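Local coordinates for receptor-like protein kinase ANXUR1 (Arabidopsis thaliana, PDB 6FIG) that probably acts as a cell-surface receptor kinase in plant reproduction, its malectin-like ectodomain facing the cell exterior, at residues A[102-116]-A[374-386]. Numbering follows the deposited sequence.
Sequences VTLLSNFSAAITCQA and TMKNLAGPNPEPS. With NAG (2-acetamido-2-deoxy-beta-D-glucopyranose), chain C.
Asn382 ND2 faces three acceptors: it donates to Asn107 O (2.9 Å) and, weakly, to O5 and O6 of the N-acetylglucosamine linked covalently to Asn107 ND2. The other end of the same amide, OD1, accepts from Ser109 N in a nearly straight bond of 2.8 Å, although the donor stands above the carbonyl plane. Asparagine suits this place because one short, flat group both gives and takes a backbone bond; with CG turned beside its own backbone N (chi1 -59°), it reaches residues 107 and 109 together, just before helix 110-117. Ser109 N-caps that helix, its OG accepting from Ile112 N. Farther along, Ala116 is small enough for Pro383 to press in, CB to CG 3.5 Å. At the other end Thr103 pairs its backbone with 376-378: Thr103 N donates to Lys376 O (2.9 Å) and Leu378 N to Thr103 O (2.8 Å). An Asx turn, Asn377 OD1 accepting from Ala379 N, shapes the tail there. A single backbone bridge at Thr103 and the two-ended amide of Asn382 thus hold the C-terminal tail beside edge strand 102-108 and the start of the helix, and Asn382 also touches, weakly, the glycan's first sugar.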
ATOM      1  N   VAL A 102      11.986  -9.176 -23.382  1.00 30.35           N
ATOM      2  CA  VAL A 102      12.819  -7.967 -23.185  1.00 28.67           C
ATOM      3  C   VAL A 102      14.120  -8.387 -22.482  1.00 27.42           C
ATOM      4  O   VAL A 102      14.068  -8.965 -21.392  1.00 26.86           O
ATOM      5  CB  VAL A 102      12.077  -6.889 -22.338  1.00 28.23           C
ATOM      6  CG1 VAL A 102      12.903  -5.612 -22.240  1.00 27.55           C
ATOM      7  CG2 VAL A 102      10.707  -6.552 -22.943  1.00 29.27           C
ATOM      8  N   THR A 103      15.264  -8.106 -23.083  1.00 26.50           N
ATOM      9  CA  THR A 103      16.544  -8.327 -22.424  1.00 25.86           C
ATOM     10  C   THR A 103      16.864  -7.144 -21.529  1.00 24.72           C
ATOM     11  O   THR A 103      16.955  -5.997 -22.004  1.00 24.41           O
ATOM     12  CB  THR A 103      17.693  -8.552 -23.416  1.00 27.41           C
ATOM     13  OG1 THR A 103      17.437  -9.736 -24.196  1.00 29.44           O
ATOM     14  CG2 THR A 103      19.018  -8.727 -22.674  1.00 27.33           C
ATOM     15  N   LEU A 104      17.020  -7.410 -20.240  1.00 23.07           N
ATOM     16  CA  LEU A 104      17.299  -6.390 -19.232  1.00 22.74           C
ATOM     17  C   LEU A 104      18.778  -6.263 -18.978  1.00 23.18           C
ATOM     18  O   LEU A 104      19.323  -5.145 -18.913  1.00 22.75           O
ATOM     19  CB  LEU A 104      16.593  -6.736 -17.907  1.00 22.54           C
ATOM     20  CG  LEU A 104      15.102  -7.030 -18.046  1.00 22.77           C
ATOM     21  CD1 LEU A 104      14.523  -7.434 -16.709  1.00 22.67           C
ATOM     22  CD2 LEU A 104      14.326  -5.873 -18.646  1.00 22.94           C
ATOM     23  N   LEU A 105      19.423  -7.407 -18.778  1.00 23.19           N
ATOM     24  CA  LEU A 105      20.827  -7.468 -18.437  1.00 24.06           C
ATOM     25  C   LEU A 105      21.485  -8.518 -19.302  1.00 25.38           C
ATOM     26  O   LEU A 105      20.868  -9.536 -19.612  1.00 25.20           O
ATOM     27  CB  LEU A 105      20.981  -7.831 -16.971  1.00 23.62           C
ATOM     28  CG  LEU A 105      20.431  -6.838 -15.969  1.00 22.77           C
ATOM     29  CD1 LEU A 105      20.374  -7.479 -14.581  1.00 23.02           C
ATOM     30  CD2 LEU A 105      21.260  -5.580 -15.964  1.00 23.17           C
ATOM     31  N   SER A 106      22.738  -8.295 -19.696  1.00 26.52           N
ATOM     32  CA  SER A 106      23.457  -9.199 -20.595  1.00 28.24           C
ATOM     33  C   SER A 106      24.933  -9.085 -20.271  1.00 29.29           C
ATOM     34  O   SER A 106      25.450  -7.961 -20.176  1.00 29.96           O
ATOM     35  CB  SER A 106      23.208  -8.852 -22.066  1.00 29.15           C
ATOM     36  OG  SER A 106      23.915  -9.721 -22.950  1.00 31.36           O
ATOM     37  N   ASN A 107      25.595 -10.215 -20.047  1.00 29.96           N
ATOM     38  CA  ASN A 107      26.989 -10.222 -19.581  1.00 31.60           C
ATOM     39  C   ASN A 107      27.204  -9.356 -18.330  1.00 30.79           C
ATOM     40  O   ASN A 107      28.249  -8.715 -18.155  1.00 31.16           O
ATOM     41  CB  ASN A 107      27.906  -9.741 -20.705  1.00 33.67           C
ATOM     42  CG  ASN A 107      29.367 -10.015 -20.414  1.00 36.09           C
ATOM     43  OD1 ASN A 107      29.748 -11.130 -20.062  1.00 37.63           O
ATOM     44  ND2 ASN A 107      30.187  -8.987 -20.547  1.00 38.28           N
ATOM     45  N   PHE A 108      26.215  -9.373 -17.455  1.00 29.55           N
ATOM     46  CA  PHE A 108      26.146  -8.478 -16.306  1.00 29.22           C
ATOM     47  C   PHE A 108      27.025  -8.946 -15.163  1.00 30.55           C
ATOM     48  O   PHE A 108      26.861 -10.067 -14.661  1.00 30.67           O
ATOM     49  CB  PHE A 108      24.701  -8.380 -15.850  1.00 27.81           C
ATOM     50  CG  PHE A 108      24.513  -7.721 -14.514  1.00 27.55           C
ATOM     51  CD1 PHE A 108      24.887  -6.392 -14.324  1.00 27.83           C
ATOM     52  CD2 PHE A 108      23.928  -8.423 -13.455  1.00 27.80           C
ATOM     53  CE1 PHE A 108      24.698  -5.777 -13.106  1.00 27.40           C
ATOM     54  CE2 PHE A 108      23.750  -7.813 -12.219  1.00 27.47           C
ATOM     55  CZ  PHE A 108      24.126  -6.472 -12.053  1.00 28.01           C
ATOM     56  N   SER A 109      27.943  -8.070 -14.747  1.00 31.38           N
ATOM     57  CA  SER A 109      28.800  -8.290 -13.591  1.00 32.79           C
ATOM     58  C   SER A 109      28.360  -7.339 -12.493  1.00 32.52           C
ATOM     59  O   SER A 109      28.657  -6.135 -12.539  1.00 32.99           O
ATOM     60  CB  SER A 109      30.270  -8.031 -13.918  1.00 34.66           C
ATOM     61  OG  SER A 109      31.080  -8.161 -12.747  1.00 35.77           O
ATOM     62  N   ALA A 110      27.668  -7.875 -11.501  1.00 32.62           N
ATOM     63  CA  ALA A 110      27.302  -7.102 -10.322  1.00 32.37           C
ATOM     64  C   ALA A 110      28.542  -6.593  -9.571  1.00 34.60           C
ATOM     65  O   ALA A 110      28.565  -5.447  -9.088  1.00 34.20           O
ATOM     66  CB  ALA A 110      26.447  -7.938  -9.393  1.00 32.31           C
ATOM     67  N   ALA A 111      29.566  -7.438  -9.500  1.00 36.43           N
ATOM     68  CA  ALA A 111      30.811  -7.109  -8.795  1.00 39.21           C
ATOM     69  C   ALA A 111      31.461  -5.870  -9.405  1.00 40.39           C
ATOM     70  O   ALA A 111      31.724  -4.890  -8.700  1.00 41.31           O
ATOM     71  CB  ALA A 111      31.765  -8.292  -8.824  1.00 40.73           C
ATOM     72  N   ILE A 112      31.673  -5.899 -10.719  1.00 40.59           N
ATOM     73  CA  ILE A 112      32.290  -4.767 -11.434  1.00 41.54           C
ATOM     74  C   ILE A 112      31.432  -3.499 -11.368  1.00 40.19           C
ATOM     75  O   ILE A 112      31.958  -2.385 -11.177  1.00 40.39           O
ATOM     76  CB  ILE A 112      32.609  -5.144 -12.909  1.00 42.22           C
ATOM     77  CG1 ILE A 112      33.723  -6.192 -12.946  1.00 44.07           C
ATOM     78  CG2 ILE A 112      33.021  -3.927 -13.728  1.00 43.01           C
ATOM     79  CD1 ILE A 112      33.899  -6.868 -14.290  1.00 44.69           C
ATOM     80  N   THR A 113      30.124  -3.655 -11.526  1.00 37.98           N
ATOM     81  CA  THR A 113      29.214  -2.510 -11.462  1.00 37.02           C
ATOM     82  C   THR A 113      29.278  -1.853 -10.081  1.00 38.07           C
ATOM     83  O   THR A 113      29.386  -0.624  -9.989  1.00 38.64           O
ATOM     84  CB  THR A 113      27.782  -2.913 -11.839  1.00 34.49           C
ATOM     85  OG1 THR A 113      27.813  -3.568 -13.113  1.00 33.99           O
ATOM     86  CG2 THR A 113      26.864  -1.682 -11.907  1.00 33.45           C
ATOM     87  N   CYS A 114      29.252  -2.667  -9.029  1.00 39.15           N
ATOM     88  CA  CYS A 114      29.353  -2.185  -7.644  1.00 40.96           C
ATOM     89  C   CYS A 114      30.671  -1.468  -7.365  1.00 43.84           C
ATOM     90  O   CYS A 114      30.676  -0.402  -6.745  1.00 44.93           O
ATOM     91  CB  CYS A 114      29.138  -3.326  -6.650  1.00 41.25           C
ATOM     92  SG  CYS A 114      27.380  -3.706  -6.467  1.00 39.64           S
ATOM     93  N   GLN A 115      31.773  -2.031  -7.853  1.00 46.28           N
ATOM     94  CA  GLN A 115      33.097  -1.403  -7.699  1.00 50.25           C
ATOM     95  C   GLN A 115      33.139  -0.018  -8.370  1.00 50.51           C
ATOM     96  O   GLN A 115      33.595   0.956  -7.760  1.00 49.71           O
ATOM     97  CB  GLN A 115      34.178  -2.305  -8.276  1.00 53.35           C
ATOM     98  CG  GLN A 115      35.603  -1.887  -7.940  1.00 57.55           C
ATOM     99  CD  GLN A 115      36.631  -2.837  -8.526  1.00 60.92           C
ATOM    100  OE1 GLN A 115      36.292  -3.747  -9.292  1.00 62.22           O
ATOM    101  NE2 GLN A 115      37.895  -2.632  -8.174  1.00 65.25           N
ATOM    102  N   ALA A 116      32.636   0.066  -9.603  1.00 49.73           N
ATOM    103  CA  ALA A 116      32.595   1.341 -10.353  1.00 49.91           C
ATOM    104  C   ALA A 116      31.755   2.414  -9.673  1.00 49.30           C
ATOM    105  O   ALA A 116      32.129   3.582  -9.665  1.00 50.67           O
ATOM    106  CB  ALA A 116      32.091   1.110 -11.773  1.00 49.62           C
ATOM    107  N   THR A 374      15.762  -0.450 -27.194  1.00 27.99           N
ATOM    108  CA  THR A 374      16.085  -0.540 -28.621  1.00 30.26           C
ATOM    109  C   THR A 374      16.243  -2.023 -28.938  1.00 30.93           C
ATOM    110  O   THR A 374      17.002  -2.704 -28.259  1.00 30.23           O
ATOM    111  CB  THR A 374      17.409   0.174 -28.950  1.00 31.80           C
ATOM    112  OG1 THR A 374      17.211   1.588 -28.877  1.00 32.40           O
ATOM    113  CG2 THR A 374      17.902  -0.166 -30.365  1.00 34.30           C
ATOM    114  N   MET A 375      15.541  -2.499 -29.960  1.00 33.35           N
ATOM    115  CA  MET A 375      15.594  -3.916 -30.379  1.00 34.89           C
ATOM    116  C   MET A 375      15.258  -4.862 -29.195  1.00 34.49           C
ATOM    117  O   MET A 375      15.909  -5.886 -29.002  1.00 34.56           O
ATOM    118  CB  MET A 375      16.962  -4.248 -31.022  1.00 36.92           C
ATOM    119  CG  MET A 375      17.270  -3.525 -32.344  1.00 38.89           C
ATOM    120  SD  MET A 375      16.162  -3.892 -33.732  1.00 43.14           S
ATOM    121  CE  MET A 375      16.215  -5.674 -33.824  1.00 43.58           C
ATOM    122  N   LYS A 376      14.255  -4.464 -28.409  1.00 34.30           N
ATOM    123  CA  LYS A 376      13.812  -5.181 -27.189  1.00 34.08           C
ATOM    124  C   LYS A 376      14.931  -5.414 -26.190  1.00 31.96           C
ATOM    125  O   LYS A 376      14.936  -6.417 -25.453  1.00 33.24           O
ATOM    126  CB  LYS A 376      13.186  -6.532 -27.572  1.00 37.53           C
ATOM    127  CG  LYS A 376      11.948  -6.426 -28.439  1.00 41.22           C
ATOM    128  CD  LYS A 376      10.823  -5.757 -27.669  1.00 42.49           C
ATOM    129  CE  LYS A 376       9.463  -6.080 -28.277  1.00 45.92           C
ATOM    130  NZ  LYS A 376       8.500  -5.041 -27.808  1.00 46.30           N
ATOM    131  N   ASN A 377      15.874  -4.483 -26.143  1.00 28.53           N
ATOM    132  CA  ASN A 377      17.020  -4.593 -25.268  1.00 26.78           C
ATOM    133  C   ASN A 377      17.195  -3.325 -24.463  1.00 24.95           C
ATOM    134  O   ASN A 377      17.046  -2.214 -24.987  1.00 24.74           O
ATOM    135  CB  ASN A 377      18.305  -4.839 -26.066  1.00 27.61           C
ATOM    136  CG  ASN A 377      19.535  -4.801 -25.184  1.00 27.81           C
ATOM    137  OD1 ASN A 377      19.690  -5.619 -24.273  1.00 27.76           O
ATOM    138  ND2 ASN A 377      20.384  -3.804 -25.394  1.00 27.62           N
ATOM    139  N   LEU A 378      17.517  -3.502 -23.186  1.00 23.65           N
ATOM    140  CA  LEU A 378      17.917  -2.433 -22.276  1.00 22.52           C
ATOM    141  C   LEU A 378      19.303  -2.671 -21.667  1.00 23.00           C
ATOM    142  O   LEU A 378      19.790  -1.862 -20.887  1.00 23.42           O
ATOM    143  CB  LEU A 378      16.871  -2.317 -21.162  1.00 22.09           C
ATOM    144  CG  LEU A 378      15.519  -1.720 -21.587  1.00 22.38           C
ATOM    145  CD1 LEU A 378      14.412  -2.007 -20.582  1.00 22.12           C
ATOM    146  CD2 LEU A 378      15.661  -0.206 -21.765  1.00 21.82           C
ATOM    147  N   ALA A 379      19.953  -3.781 -21.985  1.00 23.75           N
ATOM    148  CA  ALA A 379      21.236  -4.100 -21.376  1.00 24.80           C
ATOM    149  C   ALA A 379      22.337  -3.225 -21.940  1.00 26.47           C
ATOM    150  O   ALA A 379      22.438  -3.047 -23.156  1.00 27.87           O
ATOM    151  CB  ALA A 379      21.595  -5.568 -21.603  1.00 25.79           C
ATOM    152  N   GLY A 380      23.194  -2.753 -21.039  1.00 27.81           N
ATOM    153  CA  GLY A 380      24.391  -2.004 -21.380  1.00 30.17           C
ATOM    154  C   GLY A 380      25.630  -2.737 -20.923  1.00 31.99           C
ATOM    155  O   GLY A 380      25.550  -3.817 -20.321  1.00 33.05           O
ATOM    156  N   PRO A 381      26.810  -2.195 -21.243  1.00 33.53           N
ATOM    157  CA  PRO A 381      28.022  -2.863 -20.790  1.00 34.38           C
ATOM    158  C   PRO A 381      28.277  -2.626 -19.304  1.00 33.89           C
ATOM    159  O   PRO A 381      27.636  -1.747 -18.680  1.00 32.98           O
ATOM    160  CB  PRO A 381      29.108  -2.215 -21.637  1.00 36.64           C
ATOM    161  CG  PRO A 381      28.590  -0.862 -21.956  1.00 35.78           C
ATOM    162  CD  PRO A 381      27.096  -0.967 -22.008  1.00 34.07           C
ATOM    163  N   ASN A 382      29.195  -3.400 -18.734  1.00 35.19           N
ATOM    164  CA  ASN A 382      29.606  -3.148 -17.366  1.00 36.09           C
ATOM    165  C   ASN A 382      30.486  -1.902 -17.406  1.00 39.22           C
ATOM    166  O   ASN A 382      31.210  -1.698 -18.378  1.00 41.03           O
ATOM    167  CB  ASN A 382      30.364  -4.322 -16.768  1.00 36.43           C
ATOM    168  CG  ASN A 382      29.540  -5.598 -16.754  1.00 35.31           C
ATOM    169  OD1 ASN A 382      28.451  -5.652 -16.167  1.00 33.55           O
ATOM    170  ND2 ASN A 382      30.064  -6.636 -17.391  1.00 35.97           N
ATOM    171  N   PRO A 383      30.407  -1.061 -16.368  1.00 41.60           N
ATOM    172  CA  PRO A 383      31.276   0.117 -16.330  1.00 45.43           C
ATOM    173  C   PRO A 383      32.751  -0.234 -16.122  1.00 51.09           C
ATOM    174  O   PRO A 383      33.090  -1.367 -15.739  1.00 51.03           O
ATOM    175  CB  PRO A 383      30.711   0.937 -15.158  1.00 43.80           C
ATOM    176  CG  PRO A 383      30.006  -0.059 -14.296  1.00 42.80           C
ATOM    177  CD  PRO A 383      29.484  -1.111 -15.220  1.00 41.27           C
ATOM    178  N   GLU A 384      33.620   0.730 -16.426  1.00 57.05           N
ATOM    179  CA  GLU A 384      35.064   0.580 -16.234  1.00 64.26           C
ATOM    180  C   GLU A 384      35.391   0.544 -14.733  1.00 67.63           C
ATOM    181  O   GLU A 384      34.731   1.231 -13.950  1.00 66.80           O
ATOM    182  CB  GLU A 384      35.818   1.726 -16.925  1.00 67.46           C
ATOM    183  CG  GLU A 384      35.759   1.692 -18.451  1.00 69.42           C
ATOM    184  CD  GLU A 384      36.847   0.827 -19.074  1.00 73.20           C
ATOM    185  OE1 GLU A 384      37.034  -0.324 -18.631  1.00 75.27           O
ATOM    186  OE2 GLU A 384      37.525   1.300 -20.014  1.00 76.61           O
ATOM    187  N   PRO A 385      36.426  -0.228 -14.332  1.00 73.08           N
ATOM    188  CA  PRO A 385      36.593  -0.624 -12.919  1.00 75.06           C
ATOM    189  C   PRO A 385      36.695   0.534 -11.916  1.00 76.65           C
ATOM    190  O   PRO A 385      36.006   0.516 -10.893  1.00 76.45           O
ATOM    191  CB  PRO A 385      37.899  -1.445 -12.922  1.00 77.80           C
ATOM    192  CG  PRO A 385      38.303  -1.607 -14.352  1.00 78.44           C
ATOM    193  CD  PRO A 385      37.651  -0.494 -15.111  1.00 76.53           C
ATOM    194  N   SER A 386      37.537   1.524 -12.221  1.00 78.64           N
ATOM    195  CA  SER A 386      37.787   2.657 -11.321  1.00 79.84           C
ATOM    196  C   SER A 386      36.742   3.753 -11.508  1.00 77.83           C
ATOM    197  O   SER A 386      35.637   3.672 -10.968  1.00 76.35           O
ATOM    198  CB  SER A 386      39.194   3.225 -11.561  1.00 82.78           C
ATOM    199  OG  SER A 386      39.452   4.336 -10.721  1.00 83.61           O
TER
HETATM  200  C1  NAG C   1      31.614  -9.057 -20.312  1.00 41.74           C
HETATM  201  C2  NAG C   1      32.365  -8.896 -21.626  1.00 44.86           C
HETATM  202  C3  NAG C   1      33.866  -8.751 -21.388  1.00 47.72           C
HETATM  203  C4  NAG C   1      34.159  -7.692 -20.329  1.00 47.56           C
HETATM  204  C5  NAG C   1      33.377  -7.996 -19.058  1.00 44.95           C
HETATM  205  C6  NAG C   1      33.572  -6.953 -17.959  1.00 43.78           C
HETATM  206  C7  NAG C   1      31.238 -10.084 -23.464  1.00 45.77           C
HETATM  207  C8  NAG C   1      31.105 -11.407 -24.155  1.00 47.52           C
HETATM  208  N2  NAG C   1      32.099 -10.066 -22.445  1.00 45.77           N
HETATM  209  O3  NAG C   1      34.526  -8.422 -22.612  1.00 49.92           O
HETATM  210  O4  NAG C   1      35.573  -7.726 -20.060  1.00 52.47           O
HETATM  211  O5  NAG C   1      31.985  -8.047 -19.375  1.00 41.54           O
HETATM  212  O6  NAG C   1      33.068  -5.686 -18.387  1.00 43.63           O
HETATM  213  O7  NAG C   1      30.613  -9.114 -23.834  1.00 45.92           O
HETATM  214  O   HOH W   1      15.321  -9.504 -26.045  1.00 42.81           O
HETATM  215  O   HOH W   2      23.743  -5.626 -18.645  1.00 29.91           O
HETATM  216  O   HOH W   3      27.137  -5.929 -19.283  1.00 42.41           O